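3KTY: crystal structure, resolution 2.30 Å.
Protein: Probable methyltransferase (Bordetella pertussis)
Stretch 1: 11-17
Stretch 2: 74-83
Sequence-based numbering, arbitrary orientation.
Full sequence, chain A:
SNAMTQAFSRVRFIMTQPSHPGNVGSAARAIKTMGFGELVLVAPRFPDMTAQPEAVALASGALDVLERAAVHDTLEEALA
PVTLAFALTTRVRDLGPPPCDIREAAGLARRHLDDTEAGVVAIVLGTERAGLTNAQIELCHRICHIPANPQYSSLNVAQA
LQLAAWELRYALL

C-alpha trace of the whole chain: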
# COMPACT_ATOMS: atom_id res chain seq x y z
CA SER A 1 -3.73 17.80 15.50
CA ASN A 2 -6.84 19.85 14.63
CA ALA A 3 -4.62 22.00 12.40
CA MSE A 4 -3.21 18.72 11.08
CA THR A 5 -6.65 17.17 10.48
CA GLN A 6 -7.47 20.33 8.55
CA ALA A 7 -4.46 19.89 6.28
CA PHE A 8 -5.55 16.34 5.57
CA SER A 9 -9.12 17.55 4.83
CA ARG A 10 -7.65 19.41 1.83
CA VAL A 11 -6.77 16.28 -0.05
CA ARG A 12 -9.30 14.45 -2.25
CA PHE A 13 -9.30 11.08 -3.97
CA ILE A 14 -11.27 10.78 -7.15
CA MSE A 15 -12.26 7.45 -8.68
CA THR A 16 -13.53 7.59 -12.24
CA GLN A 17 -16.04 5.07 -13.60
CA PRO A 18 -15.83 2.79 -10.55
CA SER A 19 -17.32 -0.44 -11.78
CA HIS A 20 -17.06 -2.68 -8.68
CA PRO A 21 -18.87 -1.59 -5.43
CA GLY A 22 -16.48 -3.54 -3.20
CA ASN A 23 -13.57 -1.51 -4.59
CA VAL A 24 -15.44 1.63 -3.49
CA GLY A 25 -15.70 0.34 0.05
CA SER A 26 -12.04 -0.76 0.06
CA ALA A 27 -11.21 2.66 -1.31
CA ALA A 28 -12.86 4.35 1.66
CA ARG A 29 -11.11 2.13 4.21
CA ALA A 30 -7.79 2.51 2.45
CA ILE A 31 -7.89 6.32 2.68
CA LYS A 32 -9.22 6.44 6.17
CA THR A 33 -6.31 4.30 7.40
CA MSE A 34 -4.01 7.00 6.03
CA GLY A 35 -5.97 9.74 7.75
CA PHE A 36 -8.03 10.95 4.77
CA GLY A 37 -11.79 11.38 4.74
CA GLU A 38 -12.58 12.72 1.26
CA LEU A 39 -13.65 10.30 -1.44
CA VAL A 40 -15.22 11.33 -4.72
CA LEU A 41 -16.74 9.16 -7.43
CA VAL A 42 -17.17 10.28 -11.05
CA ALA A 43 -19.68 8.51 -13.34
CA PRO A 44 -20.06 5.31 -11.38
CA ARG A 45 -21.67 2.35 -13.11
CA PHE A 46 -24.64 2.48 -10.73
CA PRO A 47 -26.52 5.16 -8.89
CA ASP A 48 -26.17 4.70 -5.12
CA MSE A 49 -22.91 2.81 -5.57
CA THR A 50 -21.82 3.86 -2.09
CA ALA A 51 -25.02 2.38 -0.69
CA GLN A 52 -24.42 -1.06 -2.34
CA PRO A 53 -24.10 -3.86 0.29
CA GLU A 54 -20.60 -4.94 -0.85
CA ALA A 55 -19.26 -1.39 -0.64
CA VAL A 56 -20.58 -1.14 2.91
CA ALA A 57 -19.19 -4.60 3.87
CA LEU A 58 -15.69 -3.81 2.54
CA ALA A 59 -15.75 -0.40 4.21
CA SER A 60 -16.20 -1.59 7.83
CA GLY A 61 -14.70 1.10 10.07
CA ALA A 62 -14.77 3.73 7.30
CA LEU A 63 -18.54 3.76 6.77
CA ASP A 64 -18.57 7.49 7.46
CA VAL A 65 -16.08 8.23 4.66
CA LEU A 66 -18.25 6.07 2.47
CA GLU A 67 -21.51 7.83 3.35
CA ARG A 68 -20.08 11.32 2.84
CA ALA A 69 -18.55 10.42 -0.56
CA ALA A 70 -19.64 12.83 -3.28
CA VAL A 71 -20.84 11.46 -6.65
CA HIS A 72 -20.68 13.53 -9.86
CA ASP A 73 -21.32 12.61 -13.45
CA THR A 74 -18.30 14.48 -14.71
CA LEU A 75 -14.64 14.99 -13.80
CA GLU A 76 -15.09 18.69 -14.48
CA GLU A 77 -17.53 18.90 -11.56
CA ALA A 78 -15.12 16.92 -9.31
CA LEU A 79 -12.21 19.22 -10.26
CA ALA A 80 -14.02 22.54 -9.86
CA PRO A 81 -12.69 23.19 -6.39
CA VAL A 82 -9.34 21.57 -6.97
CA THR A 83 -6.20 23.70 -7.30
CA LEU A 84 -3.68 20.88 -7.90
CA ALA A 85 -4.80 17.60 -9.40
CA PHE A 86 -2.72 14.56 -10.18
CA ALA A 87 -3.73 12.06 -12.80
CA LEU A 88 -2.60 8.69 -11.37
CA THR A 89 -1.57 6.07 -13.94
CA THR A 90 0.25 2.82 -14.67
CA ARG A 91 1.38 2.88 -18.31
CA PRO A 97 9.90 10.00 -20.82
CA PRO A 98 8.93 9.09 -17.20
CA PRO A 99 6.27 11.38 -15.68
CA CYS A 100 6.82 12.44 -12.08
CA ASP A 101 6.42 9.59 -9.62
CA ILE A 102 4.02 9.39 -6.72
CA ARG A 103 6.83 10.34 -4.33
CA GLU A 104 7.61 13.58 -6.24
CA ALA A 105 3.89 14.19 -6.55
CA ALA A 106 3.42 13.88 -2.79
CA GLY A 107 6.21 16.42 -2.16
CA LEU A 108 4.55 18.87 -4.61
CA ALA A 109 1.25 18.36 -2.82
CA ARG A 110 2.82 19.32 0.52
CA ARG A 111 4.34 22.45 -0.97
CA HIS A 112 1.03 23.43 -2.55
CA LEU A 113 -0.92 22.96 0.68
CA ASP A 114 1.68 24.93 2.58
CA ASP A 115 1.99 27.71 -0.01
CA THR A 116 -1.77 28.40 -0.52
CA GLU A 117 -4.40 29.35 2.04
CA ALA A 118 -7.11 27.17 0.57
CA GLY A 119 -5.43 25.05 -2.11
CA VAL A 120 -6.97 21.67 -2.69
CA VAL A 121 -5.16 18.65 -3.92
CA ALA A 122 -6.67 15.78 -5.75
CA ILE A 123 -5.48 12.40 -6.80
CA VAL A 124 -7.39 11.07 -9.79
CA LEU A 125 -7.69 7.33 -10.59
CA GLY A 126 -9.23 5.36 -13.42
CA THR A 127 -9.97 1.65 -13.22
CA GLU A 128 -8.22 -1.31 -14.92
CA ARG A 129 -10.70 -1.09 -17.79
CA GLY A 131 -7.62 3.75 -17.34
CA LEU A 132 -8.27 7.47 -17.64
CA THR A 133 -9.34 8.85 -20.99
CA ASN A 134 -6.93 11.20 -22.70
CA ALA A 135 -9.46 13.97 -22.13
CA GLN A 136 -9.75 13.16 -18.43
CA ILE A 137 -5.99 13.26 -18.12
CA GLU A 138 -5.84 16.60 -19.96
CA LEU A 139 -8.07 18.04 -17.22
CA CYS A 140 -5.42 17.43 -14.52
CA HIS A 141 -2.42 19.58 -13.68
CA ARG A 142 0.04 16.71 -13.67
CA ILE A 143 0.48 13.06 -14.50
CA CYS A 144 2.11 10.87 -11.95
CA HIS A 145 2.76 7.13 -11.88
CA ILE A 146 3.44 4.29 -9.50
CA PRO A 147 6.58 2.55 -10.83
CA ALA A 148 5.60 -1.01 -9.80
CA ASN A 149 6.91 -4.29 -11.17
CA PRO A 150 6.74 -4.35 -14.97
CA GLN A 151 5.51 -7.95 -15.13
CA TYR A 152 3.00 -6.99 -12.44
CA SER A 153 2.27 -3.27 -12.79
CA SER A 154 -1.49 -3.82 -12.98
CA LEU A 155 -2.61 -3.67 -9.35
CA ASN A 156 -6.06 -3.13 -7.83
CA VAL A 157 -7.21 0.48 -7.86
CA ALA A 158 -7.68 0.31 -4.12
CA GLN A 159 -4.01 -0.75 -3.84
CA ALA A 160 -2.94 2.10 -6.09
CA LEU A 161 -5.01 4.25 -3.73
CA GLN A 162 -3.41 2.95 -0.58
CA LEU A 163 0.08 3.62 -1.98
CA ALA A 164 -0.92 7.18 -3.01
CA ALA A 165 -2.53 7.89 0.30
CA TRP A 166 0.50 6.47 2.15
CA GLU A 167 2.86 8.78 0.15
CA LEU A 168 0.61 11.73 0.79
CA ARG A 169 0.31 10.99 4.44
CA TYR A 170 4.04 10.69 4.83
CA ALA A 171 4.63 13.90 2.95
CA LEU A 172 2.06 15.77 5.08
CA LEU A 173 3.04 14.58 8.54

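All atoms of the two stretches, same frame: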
# COMPACT_ATOMS: atom_id res chain seq x y z
N VAL A 11 -7.11 17.24 0.96
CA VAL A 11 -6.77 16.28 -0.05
C VAL A 11 -7.98 15.45 -0.45
O VAL A 11 -8.70 14.94 0.41
CB VAL A 11 -5.59 15.33 0.43
CG1 VAL A 11 -5.38 14.22 -0.56
CG2 VAL A 11 -4.27 16.14 0.65
N ARG A 12 -8.16 15.24 -1.75
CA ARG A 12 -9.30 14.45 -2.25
C ARG A 12 -8.88 13.36 -3.17
O ARG A 12 -8.00 13.58 -4.00
CB ARG A 12 -10.22 15.34 -3.06
CG ARG A 12 -11.09 16.09 -2.17
CD ARG A 12 -11.01 17.49 -2.53
NE ARG A 12 -12.21 17.83 -3.23
CZ ARG A 12 -13.09 18.71 -2.80
NH1 ARG A 12 -12.92 19.38 -1.66
NH2 ARG A 12 -14.14 18.91 -3.52
N PHE A 13 -9.56 12.22 -3.08
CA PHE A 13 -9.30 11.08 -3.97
C PHE A 13 -10.49 10.80 -4.86
O PHE A 13 -11.59 10.49 -4.39
CB PHE A 13 -8.93 9.82 -3.18
CG PHE A 13 -7.75 10.01 -2.25
CD1 PHE A 13 -6.49 9.57 -2.62
CD2 PHE A 13 -7.90 10.68 -1.06
CE1 PHE A 13 -5.40 9.78 -1.78
CE2 PHE A 13 -6.83 10.88 -0.23
CZ PHE A 13 -5.58 10.44 -0.58
N ILE A 14 -10.25 10.89 -6.15
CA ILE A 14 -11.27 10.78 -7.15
C ILE A 14 -11.17 9.51 -7.99
O ILE A 14 -10.22 9.32 -8.74
CB ILE A 14 -11.26 12.02 -8.06
CG1 ILE A 14 -11.34 13.26 -7.16
CG2 ILE A 14 -12.47 11.97 -9.05
CD1 ILE A 14 -11.40 14.58 -7.90
N MSE A 15 -12.18 8.66 -7.86
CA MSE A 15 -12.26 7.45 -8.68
C MSE A 15 -13.18 7.64 -9.87
O MSE A 15 -14.37 7.90 -9.70
CB MSE A 15 -12.81 6.30 -7.84
CG MSE A 15 -11.91 5.81 -6.72
SE MSE A 15 -12.96 4.58 -5.63
CE MSE A 15 -12.77 2.91 -6.70
N THR A 16 -12.66 7.49 -11.08
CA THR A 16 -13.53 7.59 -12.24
C THR A 16 -14.08 6.25 -12.79
O THR A 16 -13.36 5.26 -12.96
CB THR A 16 -12.86 8.34 -13.40
OG1 THR A 16 -11.81 7.54 -13.94
CG2 THR A 16 -12.33 9.69 -12.93
N GLN A 17 -15.38 6.24 -13.06
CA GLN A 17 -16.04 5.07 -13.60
C GLN A 17 -15.94 3.83 -12.71
O GLN A 17 -15.88 2.72 -13.22
CB GLN A 17 -15.50 4.75 -14.99
CG GLN A 17 -16.19 5.48 -16.10
CD GLN A 17 -15.46 6.73 -16.52
OE1 GLN A 17 -15.83 7.84 -16.13
NE2 GLN A 17 -14.42 6.56 -17.33
N THR A 74 -19.41 14.04 -13.89
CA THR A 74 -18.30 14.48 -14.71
C THR A 74 -17.05 14.81 -13.87
O THR A 74 -17.15 15.17 -12.70
CB THR A 74 -18.69 15.75 -15.49
OG1 THR A 74 -18.72 16.87 -14.59
CG2 THR A 74 -20.07 15.57 -16.22
N LEU A 75 -15.88 14.74 -14.50
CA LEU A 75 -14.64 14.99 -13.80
C LEU A 75 -14.51 16.51 -13.61
O LEU A 75 -14.03 17.03 -12.59
CB LEU A 75 -13.45 14.36 -14.55
CG LEU A 75 -12.05 14.46 -13.88
CD1 LEU A 75 -11.96 13.86 -12.47
CD2 LEU A 75 -10.96 13.86 -14.75
N GLU A 76 -14.99 17.24 -14.60
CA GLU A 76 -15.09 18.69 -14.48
C GLU A 76 -15.71 19.13 -13.15
O GLU A 76 -15.12 19.93 -12.44
CB GLU A 76 -15.88 19.28 -15.66
CG GLU A 76 -15.10 19.27 -16.98
CD GLU A 76 -15.32 18.02 -17.84
OE1 GLU A 76 -15.81 16.99 -17.30
OE2 GLU A 76 -15.01 18.07 -19.05
N GLU A 77 -16.90 18.63 -12.85
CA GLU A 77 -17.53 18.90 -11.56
C GLU A 77 -16.61 18.58 -10.36
O GLU A 77 -16.45 19.39 -9.41
CB GLU A 77 -18.83 18.12 -11.44
CG GLU A 77 -19.66 18.51 -10.20
CD GLU A 77 -20.27 19.96 -10.33
OE1 GLU A 77 -20.11 20.62 -11.39
OE2 GLU A 77 -20.92 20.42 -9.38
N ALA A 78 -16.01 17.38 -10.40
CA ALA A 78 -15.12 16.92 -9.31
C ALA A 78 -13.84 17.79 -9.16
O ALA A 78 -13.36 18.04 -8.05
CB ALA A 78 -14.79 15.46 -9.45
N LEU A 79 -13.36 18.31 -10.27
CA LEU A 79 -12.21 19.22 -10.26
C LEU A 79 -12.50 20.69 -9.98
O LEU A 79 -11.58 21.46 -9.67
CB LEU A 79 -11.42 19.09 -11.56
CG LEU A 79 -10.87 17.67 -11.67
CD1 LEU A 79 -9.97 17.45 -12.84
CD2 LEU A 79 -10.15 17.33 -10.37
N ALA A 80 -13.76 21.10 -10.04
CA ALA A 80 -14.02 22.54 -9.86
C ALA A 80 -13.31 23.12 -8.64
O ALA A 80 -12.66 24.13 -8.76
CB ALA A 80 -15.51 22.87 -9.85
N PRO A 81 -13.39 22.48 -7.46
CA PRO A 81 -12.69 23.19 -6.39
C PRO A 81 -11.20 22.80 -6.26
O PRO A 81 -10.52 23.22 -5.34
CB PRO A 81 -13.46 22.80 -5.12
CG PRO A 81 -14.41 21.67 -5.52
CD PRO A 81 -14.11 21.30 -6.96
N VAL A 82 -10.67 22.05 -7.19
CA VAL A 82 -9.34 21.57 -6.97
C VAL A 82 -8.31 22.49 -7.57
O VAL A 82 -8.41 22.84 -8.74
CB VAL A 82 -9.17 20.16 -7.54
CG1 VAL A 82 -7.69 19.73 -7.42
CG2 VAL A 82 -10.11 19.19 -6.78
N THR A 83 -7.28 22.84 -6.80
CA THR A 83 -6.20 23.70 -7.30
C THR A 83 -4.98 22.96 -7.83
O THR A 83 -4.23 23.52 -8.62
CB THR A 83 -5.78 24.78 -6.28
OG1 THR A 83 -5.37 24.18 -5.05
CG2 THR A 83 -6.93 25.73 -6.01
O HOH W 1 -14.06 17.01 -5.45

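This is a small, mainly apolar packing of a short helix and the turn after it against one side of a nearly antiparallel strand, with no direct hydrogen bond between the two stretches and a single water joining them at one end. The strand, 11-16, and the helix that begins at Leu75 run at 177° to each other, their axes 10.3 Å apart at closest approach, and the contact buries 276 Å² in total. Because the directions oppose, the register runs backwards: Thr16 lies nearest Leu75, Ile14 nearest Ala78, and Arg12 nearest Val82.

The first rule is alternation. Arg12, Ile14 and Thr16 point their CA-to-CB bonds toward the helical stretch, while Val11, Phe13 and Met15, the last a selenomethionine, make no contact with it. Every second residue of the strand therefore serves this interface.

Ile14 is the centre of the packing. Ile14 CG2 lies 3.9 Å from Leu75 CD1, and Ile14 CD1 lies 3.8 Å from Ala78 CB and 3.9 Å from Leu79 CD2; Ile14 CG2 is also 4.2 Å from Ala78 CB. With chi1 at m and chi2 at t, the side chain extends CD1 to the helix at the point where Ala78 offers just a methyl group, and the strand and helix come close there, with CA atoms of Ile14 and Ala78 7.6 Å apart. Leu75 and Leu79 contribute by reach rather than by initial direction; the CA-to-CB bond of Leu75 points sideways and that of Leu79 away, yet the end of each comes nearer. Leu75 CD1 also approaches Thr16 CG2 at 4.2 Å, so the threonine presents its methyl here while its hydroxyl is hydrogen-bonded elsewhere in the structure.

At the other end, Arg12 lies along the turn. Arg12 NH2 is 3.4 Å from Pro81 CG and Arg12 NE 4.3 Å from Val82 CG2, both approached obliquely by the guanidinium. Its polar link is indirect: Arg12 NH2 donates to water 1 at 2.7 Å, and that water donates to Ala78 O at 2.9 Å. The long side chain thus combines van der Waals contact with a water bridge to the backbone carbonyl of Ala78.

The helical stretch is also held by bonds of its own. Thr74 caps the start, its OG1 accepting from Glu77 N at 3.1 Å, and a type I turn from Leu79 to Val82, with Val82 N donating to Leu79 O at 2.7 Å, brings Pro81 and Val82 back within reach of Arg12.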